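Local structure of type VI secretion system-associated protein TagF (Pseudomonas aeruginosa PAO1, 2QNU) at residues V26-A31 with G65-E70; F60-G65 with E70-V75. The protein is a type VI secretion system-associated protein that, as a TagF, probably acts as a negative regulator of secretion. All coordinates share one frame; numbering follows the deposited sequence.

Interaction 1: V26-A31 with G65-E70; sequences VEPWDA and GLLGGE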
loop_
_atom_site.group_PDB
_atom_site.type_symbol
_atom_site.label_atom_id
_atom_site.label_comp_id
_atom_site.label_asym_id
_atom_site.label_seq_id
_atom_site.Cartn_x
_atom_site.Cartn_y
_atom_site.Cartn_z
ATOM N N VAL B 26 24.492 -6.136 -9.332
ATOM C CA VAL B 26 24.638 -6.874 -10.575
ATOM C C VAL B 26 24.599 -8.398 -10.373
ATOM O O VAL B 26 23.812 -9.077 -11.038
ATOM C CB VAL B 26 25.922 -6.436 -11.332
ATOM C CG1 VAL B 26 26.189 -7.350 -12.572
ATOM C CG2 VAL B 26 25.844 -4.953 -11.745
ATOM N N GLU B 27 25.407 -8.932 -9.453
ATOM C CA GLU B 27 25.401 -10.373 -9.177
ATOM C C GLU B 27 23.969 -10.931 -9.040
ATOM O O GLU B 27 23.585 -11.835 -9.818
ATOM C CB GLU B 27 26.241 -10.737 -7.915
ATOM C CG GLU B 27 27.597 -11.423 -8.216
ATOM C CD GLU B 27 28.309 -12.004 -6.946
ATOM O OE1 GLU B 27 27.683 -12.019 -5.851
ATOM O OE2 GLU B 27 29.496 -12.450 -7.040
ATOM N N PRO B 28 23.179 -10.441 -8.048
ATOM C CA PRO B 28 21.797 -10.934 -7.959
ATOM C C PRO B 28 20.870 -10.565 -9.133
ATOM O O PRO B 28 19.932 -11.295 -9.474
ATOM C CB PRO B 28 21.275 -10.294 -6.635
ATOM C CG PRO B 28 22.171 -9.108 -6.405
ATOM C CD PRO B 28 23.508 -9.530 -6.927
ATOM N N TRP B 29 21.060 -9.389 -9.694
ATOM C CA TRP B 29 20.177 -8.956 -10.771
ATOM C C TRP B 29 20.384 -9.903 -11.968
ATOM O O TRP B 29 19.419 -10.440 -12.484
ATOM C CB TRP B 29 20.458 -7.514 -11.151
ATOM C CG TRP B 29 19.661 -7.037 -12.310
ATOM C CD1 TRP B 29 20.155 -6.738 -13.572
ATOM C CD2 TRP B 29 18.266 -6.786 -12.357
ATOM N NE1 TRP B 29 19.139 -6.339 -14.370
ATOM C CE2 TRP B 29 17.964 -6.365 -13.660
ATOM C CE3 TRP B 29 17.223 -6.933 -11.441
ATOM C CZ2 TRP B 29 16.653 -6.046 -14.072
ATOM C CZ3 TRP B 29 15.928 -6.604 -11.829
ATOM C CH2 TRP B 29 15.651 -6.152 -13.136
ATOM N N ASP B 30 21.636 -10.127 -12.336
ATOM C CA ASP B 30 22.021 -11.109 -13.356
ATOM C C ASP B 30 21.474 -12.528 -13.115
ATOM O O ASP B 30 20.918 -13.120 -14.010
ATOM C CB ASP B 30 23.542 -11.201 -13.454
ATOM C CG ASP B 30 24.022 -12.252 -14.479
ATOM O OD1 ASP B 30 24.142 -11.921 -15.725
ATOM O OD2 ASP B 30 24.315 -13.391 -14.069
ATOM N N ALA B 31 21.612 -13.035 -11.876
ATOM C CA ALA B 31 21.186 -14.392 -11.546
ATOM C C ALA B 31 19.683 -14.470 -11.648
ATOM O O ALA B 31 19.112 -15.459 -12.106
ATOM C CB ALA B 31 21.657 -14.738 -10.171
ATOM N N GLY B 65 16.952 -5.012 -0.108
ATOM C CA GLY B 65 17.203 -6.372 0.371
ATOM C C GLY B 65 16.682 -7.502 -0.501
ATOM O O GLY B 65 16.866 -8.679 -0.186
ATOM N N LEU B 66 16.002 -7.175 -1.581
ATOM C CA LEU B 66 15.574 -8.229 -2.524
ATOM C C LEU B 66 16.683 -8.541 -3.526
ATOM O O LEU B 66 16.730 -9.616 -4.118
ATOM C CB LEU B 66 14.320 -7.819 -3.245
ATOM C CG LEU B 66 13.042 -7.613 -2.458
ATOM C CD1 LEU B 66 11.976 -7.278 -3.467
ATOM C CD2 LEU B 66 12.668 -8.834 -1.642
ATOM N N LEU B 67 17.565 -7.584 -3.721
ATOM C CA LEU B 67 18.746 -7.779 -4.518
ATOM C C LEU B 67 19.927 -7.592 -3.585
ATOM O O LEU B 67 20.258 -8.524 -2.821
ATOM C CB LEU B 67 18.709 -6.797 -5.713
ATOM C CG LEU B 67 17.563 -7.260 -6.669
ATOM C CD1 LEU B 67 16.989 -6.183 -7.575
ATOM C CD2 LEU B 67 18.009 -8.456 -7.464
ATOM N N GLY B 68 20.545 -6.414 -3.614
ATOM C CA GLY B 68 21.390 -5.960 -2.508
ATOM C C GLY B 68 20.570 -5.106 -1.570
ATOM O O GLY B 68 19.353 -5.105 -1.626
ATOM N N GLY B 69 21.242 -4.337 -0.729
ATOM C CA GLY B 69 20.584 -3.645 0.371
ATOM C C GLY B 69 20.045 -2.275 0.037
ATOM O O GLY B 69 19.384 -1.623 0.864
ATOM N N GLU B 70 20.353 -1.797 -1.155
ATOM C CA GLU B 70 19.698 -0.592 -1.639
ATOM C C GLU B 70 18.390 -0.949 -2.351
ATOM O O GLU B 70 18.188 -2.091 -2.859
ATOM C CB GLU B 70 20.604 0.184 -2.594
ATOM C CG GLU B 70 21.620 1.107 -1.942
ATOM C CD GLU B 70 22.895 0.384 -1.529
ATOM O OE1 GLU B 70 23.402 -0.408 -2.361
ATOM O OE2 GLU B 70 23.403 0.618 -0.377
#

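Interaction 2: F60-G65 with E70-V75; sequences FAIAPG and EAVTGV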
loop_
_atom_site.group_PDB
_atom_site.type_symbol
_atom_site.label_atom_id
_atom_site.label_comp_id
_atom_site.label_asym_id
_atom_site.label_seq_id
_atom_site.Cartn_x
_atom_site.Cartn_y
_atom_site.Cartn_z
ATOM N N PHE B 60 10.377 -0.492 -13.224
ATOM C CA PHE B 60 10.283 -1.167 -11.978
ATOM C C PHE B 60 10.778 -0.352 -10.780
ATOM O O PHE B 60 11.612 0.528 -10.898
ATOM C CB PHE B 60 11.051 -2.490 -12.047
ATOM C CG PHE B 60 12.529 -2.328 -12.307
ATOM C CD1 PHE B 60 13.425 -2.086 -11.265
ATOM C CD2 PHE B 60 13.034 -2.469 -13.591
ATOM C CE1 PHE B 60 14.778 -1.959 -11.515
ATOM C CE2 PHE B 60 14.365 -2.326 -13.861
ATOM C CZ PHE B 60 15.251 -2.073 -12.859
ATOM N N ALA B 61 10.248 -0.736 -9.621
ATOM C CA ALA B 61 10.771 -0.344 -8.331
ATOM C C ALA B 61 10.793 -1.550 -7.395
ATOM O O ALA B 61 9.775 -2.233 -7.178
ATOM C CB ALA B 61 9.936 0.716 -7.777
ATOM N N ILE B 62 11.984 -1.826 -6.913
ATOM C CA ILE B 62 12.302 -2.986 -6.103
ATOM C C ILE B 62 12.756 -2.576 -4.697
ATOM O O ILE B 62 13.654 -1.771 -4.522
ATOM C CB ILE B 62 13.350 -3.783 -6.788
ATOM C CG1 ILE B 62 12.734 -4.250 -8.164
ATOM C CG2 ILE B 62 13.843 -4.945 -5.898
ATOM C CD1 ILE B 62 13.714 -4.885 -9.071
ATOM N N ALA B 63 12.119 -3.174 -3.703
ATOM C CA ALA B 63 12.469 -2.912 -2.271
ATOM C C ALA B 63 13.912 -3.257 -1.915
ATOM O O ALA B 63 14.545 -4.131 -2.545
ATOM C CB ALA B 63 11.519 -3.679 -1.350
ATOM N N PRO B 64 14.440 -2.598 -0.872
ATOM C CA PRO B 64 15.759 -2.945 -0.351
ATOM C C PRO B 64 15.823 -4.373 0.118
ATOM O O PRO B 64 14.848 -4.887 0.633
ATOM C CB PRO B 64 15.937 -2.014 0.866
ATOM C CG PRO B 64 15.011 -0.852 0.594
ATOM C CD PRO B 64 13.814 -1.510 -0.103
ATOM N N GLY B 65 16.952 -5.012 -0.108
ATOM C CA GLY B 65 17.203 -6.372 0.371
ATOM C C GLY B 65 16.682 -7.502 -0.501
ATOM O O GLY B 65 16.866 -8.679 -0.186
ATOM N N GLU B 70 20.353 -1.797 -1.155
ATOM C CA GLU B 70 19.698 -0.592 -1.639
ATOM C C GLU B 70 18.390 -0.949 -2.351
ATOM O O GLU B 70 18.188 -2.091 -2.859
ATOM C CB GLU B 70 20.604 0.184 -2.594
ATOM C CG GLU B 70 21.620 1.107 -1.942
ATOM C CD GLU B 70 22.895 0.384 -1.529
ATOM O OE1 GLU B 70 23.402 -0.408 -2.361
ATOM O OE2 GLU B 70 23.403 0.618 -0.377
ATOM N N ALA B 71 17.502 0.038 -2.392
ATOM C CA ALA B 71 16.381 -0.044 -3.268
ATOM C C ALA B 71 16.875 0.213 -4.718
ATOM O O ALA B 71 17.962 0.815 -4.963
ATOM C CB ALA B 71 15.319 0.932 -2.874
ATOM N N VAL B 72 16.058 -0.222 -5.667
ATOM C CA VAL B 72 16.409 -0.045 -7.047
ATOM C C VAL B 72 15.170 0.280 -7.877
ATOM O O VAL B 72 14.050 -0.274 -7.683
ATOM C CB VAL B 72 17.364 -1.200 -7.544
ATOM C CG1 VAL B 72 16.870 -2.538 -7.157
ATOM C CG2 VAL B 72 17.697 -1.130 -9.063
ATOM N N THR B 73 15.381 1.245 -8.764
ATOM C CA THR B 73 14.368 1.628 -9.737
ATOM C C THR B 73 15.001 1.740 -11.131
ATOM O O THR B 73 16.203 1.930 -11.261
ATOM C CB THR B 73 13.687 2.920 -9.356
ATOM O OG1 THR B 73 12.547 3.120 -10.184
ATOM C CG2 THR B 73 14.619 4.106 -9.475
ATOM N N GLY B 74 14.179 1.553 -12.162
ATOM C CA GLY B 74 14.714 1.559 -13.506
ATOM C C GLY B 74 13.768 1.064 -14.560
ATOM O O GLY B 74 12.553 1.065 -14.372
ATOM N N VAL B 75 14.354 0.710 -15.690
ATOM C CA VAL B 75 13.608 0.137 -16.801
ATOM C C VAL B 75 14.426 -0.995 -17.405
ATOM O O VAL B 75 15.625 -0.901 -17.487
ATOM C CB VAL B 75 13.246 1.169 -17.886
ATOM C CG1 VAL B 75 12.319 0.517 -18.945
ATOM C CG2 VAL B 75 12.580 2.402 -17.299
HETATM O O HOH W 1 16.831 -4.440 -3.538
#

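Interaction 1: V26-A31 with G65-E70
The loop of the hairpin between strands 58-62 and 71-77 rests against helix 23-44 chiefly through L67, which reaches the helix surface at P28 and W29. The contact is small and apolar, burying 167 Å² over both sides, and no hydrogen bond crosses it. The two methyls of L67 divide the work. CD2 lies 3.8 Å from CB of P28 and also approaches the backbone N of W29, whereas CD1 meets the six-membered part of the indole, 3.9 Å from W29 CE3. Swinging CG of W29 away from the backbone N (chi1 176°) carries the six-membered ring to the leucine, which it crosses at a slant, while the indole NE1 is hydrogen-bonded to OG1 of T90. The proline ring extends the contact along the loop backbone, with P28 CG 3.9 Å from L67 C. P28 cannot donate a backbone N-H to the preceding turn, and the helix is kinked there. Around this contact W29 stacks on F25 and meets the rings of W32 and F60, and L67 also touches L201. The side chains of W29 and L67 both touch I62, so the contact also borders strand 58-62 of the antiparallel sheet.

Interaction 2: F60-G65 with E70-V75
F60 packs its ring over the backbone of G74 in the tight half of this strand pair. CA of G74 sits over the ring face in a CH-pi contact, 4.0 Å from the centroid of the F60 ring. A chi1 of 62° folds the ring across the neighbouring strand at this side-chain-free position. At the ring edge, V72 CG2 lies in plane, 3.9 Å from F60 CE1. The carbonyl O of F60 is gripped twice, by the backbone N of G74 and by the side-chain OG1 of T73 at 2.8 Å. The side chains of I62 and V72 run alongside each other on the same face, I62 CB against V72 CG1, and I62 N to V72 O is a nearly straight bond of 2.7 Å (171° at the hydrogen). Toward the turn the pairing loosens: no direct hydrogen bond joins A63-G65 to E70 or A71. A water lies between the carbonyl oxygens of A63 and E70, and partly exposed P64 rests its CG 3.9 Å from CB of A71. The alternation of hydrogen-bonded pairs F60-G74 and I62-V72 with the non-hydrogen-bonded pair A61-T73 is that of antiparallel strands, and the short connecting loop makes them a beta hairpin.

In the fold
After strands 4-7 and 18-19 the chain forms helix 23-44 and then, past helix 48-53, enters strand 58-62, the loop 65-70 and strand 71-77. Interaction 2 closes the short hairpin loop by pairing its two strands, whereas interaction 1 closes a longer excursion by bringing that loop back to the helix. Their segments alternate along the sequence, so the contacts cross, and G65 and E70 belong to both. They also meet in space: L67 CD1 packs on I62 CG2 and V72 CG1, and W29 CZ3 on I62 CD1. Together they tie the helix to the hairpin loop and to two adjacent strands of the antiparallel sheet, with L67 in touch with both strands.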